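Local coordinates for probable primosomal replication protein n (Ralstonia solanacearum, PDB 4FDB) that probably binds single-stranded DNA as a homodimer and helps restart stalled replication forks by stabilising the PriA helicase on DNA and stimulating its unwinding, at residues 9-14 and 27-32. The protein carries 3 engineered substitutions. Numbering follows the deposited sequence.
Engineered in segment 9-14: Val12 (natural residue Ala).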
loop_
_atom_site.group_PDB
_atom_site.type_symbol
_atom_site.label_atom_id
_atom_site.label_comp_id
_atom_site.label_asym_id
_atom_site.label_seq_id
_atom_site.Cartn_x
_atom_site.Cartn_y
_atom_site.Cartn_z
ATOM N N ALA A 9 10.078 5.680 -5.007
ATOM C CA ALA A 9 10.907 4.607 -4.470
ATOM C C ALA A 9 11.985 4.208 -5.461
ATOM O O ALA A 9 11.862 4.455 -6.654
ATOM C CB ALA A 9 10.045 3.403 -4.120
ATOM N N THR A 10 13.041 3.587 -4.948
ATOM C CA THR A 10 14.168 3.177 -5.766
ATOM C C THR A 10 13.955 1.760 -6.280
ATOM O O THR A 10 13.598 0.867 -5.518
ATOM C CB THR A 10 15.450 3.216 -4.929
ATOM O OG1 THR A 10 15.644 4.549 -4.445
ATOM C CG2 THR A 10 16.664 2.781 -5.752
ATOM N N LEU A 11 14.174 1.546 -7.577
ATOM C CA LEU A 11 14.116 0.190 -8.113
ATOM C C LEU A 11 15.344 -0.575 -7.637
ATOM O O LEU A 11 16.455 -0.186 -7.936
ATOM C CB LEU A 11 14.094 0.208 -9.636
ATOM C CG LEU A 11 14.155 -1.189 -10.257
ATOM C CD1 LEU A 11 12.887 -1.930 -9.942
ATOM C CD2 LEU A 11 14.392 -1.128 -11.766
ATOM N N VAL A 12 15.141 -1.654 -6.885
ATOM C CA VAL A 12 16.259 -2.417 -6.333
ATOM C C VAL A 12 16.660 -3.549 -7.265
ATOM O O VAL A 12 17.834 -3.787 -7.548
ATOM C CB VAL A 12 15.843 -3.048 -4.969
ATOM C CG1 VAL A 12 16.981 -3.860 -4.385
ATOM C CG2 VAL A 12 15.397 -1.972 -3.995
ATOM N N GLU A 13 15.657 -4.288 -7.725
ATOM C CA GLU A 13 15.950 -5.364 -8.641
ATOM C C GLU A 13 14.699 -5.698 -9.418
ATOM O O GLU A 13 13.585 -5.349 -9.024
ATOM C CB GLU A 13 16.471 -6.593 -7.898
ATOM C CG GLU A 13 15.633 -7.010 -6.719
ATOM C CD GLU A 13 16.235 -8.191 -5.961
ATOM O OE1 GLU A 13 17.335 -8.053 -5.370
ATOM O OE2 GLU A 13 15.605 -9.268 -5.957
ATOM N N ARG A 14 14.891 -6.353 -10.544
ATOM C CA ARG A 14 13.732 -6.828 -11.293
ATOM C C ARG A 14 14.010 -8.206 -11.848
ATOM O O ARG A 14 15.166 -8.573 -12.068
ATOM C CB ARG A 14 13.308 -5.831 -12.381
ATOM C CG ARG A 14 14.421 -5.307 -13.234
ATOM C CD ARG A 14 13.896 -4.393 -14.347
ATOM N NE ARG A 14 15.006 -3.730 -15.045
ATOM C CZ ARG A 14 15.708 -4.277 -16.027
ATOM N NH1 ARG A 14 15.418 -5.502 -16.460
ATOM N NH2 ARG A 14 16.696 -3.596 -16.592
ATOM N N VAL A 27 6.546 -7.954 -15.378
ATOM C CA VAL A 27 7.858 -7.828 -14.746
ATOM C C VAL A 27 7.660 -7.604 -13.253
ATOM O O VAL A 27 7.096 -6.595 -12.842
ATOM C CB VAL A 27 8.704 -6.688 -15.371
ATOM C CG1 VAL A 27 9.943 -6.394 -14.523
ATOM C CG2 VAL A 27 9.122 -7.055 -16.796
ATOM N N ASN A 28 8.090 -8.577 -12.455
ATOM C CA ASN A 28 8.117 -8.440 -11.006
ATOM C C ASN A 28 9.358 -7.684 -10.577
ATOM O O ASN A 28 10.430 -7.878 -11.135
ATOM C CB ASN A 28 8.120 -9.813 -10.353
ATOM C CG ASN A 28 6.772 -10.491 -10.437
ATOM O OD1 ASN A 28 6.488 -11.207 -11.391
ATOM N ND2 ASN A 28 5.934 -10.265 -9.434
ATOM N N CYS A 29 9.217 -6.828 -9.579
ATOM C CA CYS A 29 10.381 -6.101 -9.097
ATOM C C CYS A 29 10.278 -5.835 -7.609
ATOM O O CYS A 29 9.266 -6.144 -6.975
ATOM C CB CYS A 29 10.567 -4.806 -9.883
ATOM S SG CYS A 29 9.195 -3.670 -9.781
ATOM N N LEU A 30 11.364 -5.317 -7.047
ATOM C CA LEU A 30 11.402 -4.933 -5.649
ATOM C C LEU A 30 11.732 -3.454 -5.619
ATOM O O LEU A 30 12.694 -3.007 -6.277
ATOM C CB LEU A 30 12.512 -5.709 -4.933
ATOM C CG LEU A 30 12.685 -5.474 -3.428
ATOM C CD1 LEU A 30 11.456 -5.956 -2.667
ATOM C CD2 LEU A 30 13.933 -6.176 -2.925
ATOM N N LEU A 31 10.949 -2.702 -4.859
ATOM C CA LEU A 31 11.167 -1.265 -4.676
ATOM C C LEU A 31 11.565 -0.988 -3.243
ATOM O O LEU A 31 11.154 -1.690 -2.335
ATOM C CB LEU A 31 9.881 -0.497 -4.980
ATOM C CG LEU A 31 9.335 -0.714 -6.386
ATOM C CD1 LEU A 31 8.009 0.008 -6.530
ATOM C CD2 LEU A 31 10.331 -0.212 -7.425
ATOM N N SER A 32 12.365 0.049 -3.035
ATOM C CA SER A 32 12.800 0.406 -1.694
ATOM C C SER A 32 12.383 1.828 -1.455
ATOM O O SER A 32 12.777 2.724 -2.212
ATOM C CB SER A 32 14.330 0.339 -1.605
ATOM O OG SER A 32 14.784 0.843 -0.359
HETATM O O HOH W 1 14.532 5.418 -2.182
#
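Leu11 and Leu31 pack on the buried face of this antiparallel pairing: CD1 of Leu11 touches CD2 of Leu31 at 4.0 Å and also reaches CB of Cys29 at 3.7 Å. Leu11 leaves its strand on the face of Leu31 and Cys29; chi1 of 175° puts CG anti to the backbone N, and the end of the chain comes nearer the partner strand. Ala52 and Leu71 continue this face on the adjoining strands, while Leu62 of helix 57-62 packs on Cys29 and Ile65 on Leu11. Arg14 CB extends the apolar row against Val27 CG1, but its chain then runs off to bond through NE to the carbonyl of Ile65.

The face of Thr10, Glu13, Leu30 and Ser32 is more solvent-exposed. The engineered Val12, at the bulge, turns toward the partner strand, side by side with Leu30. Its CG1 stays 4.1 Å from Leu30 CD2; the one tight spot is CG2 against Ser32 CB at 3.5 Å. The Glu13 chain crosses Leu30 through CG, and a water links Thr10 OG1 to the carbonyl of Ser32.

Two reciprocal backbone bonds join Thr10 and Ser32. Beyond them, Val12 N donates to Leu30 O (2.9 Å) and Leu30 N to Glu13 O (3.0 Å). Val12 and Glu13 together lie opposite the single residue Leu30, a classic beta bulge that shifts the register by one in the first hairpin of the OB fold expected for this PriB-family protein.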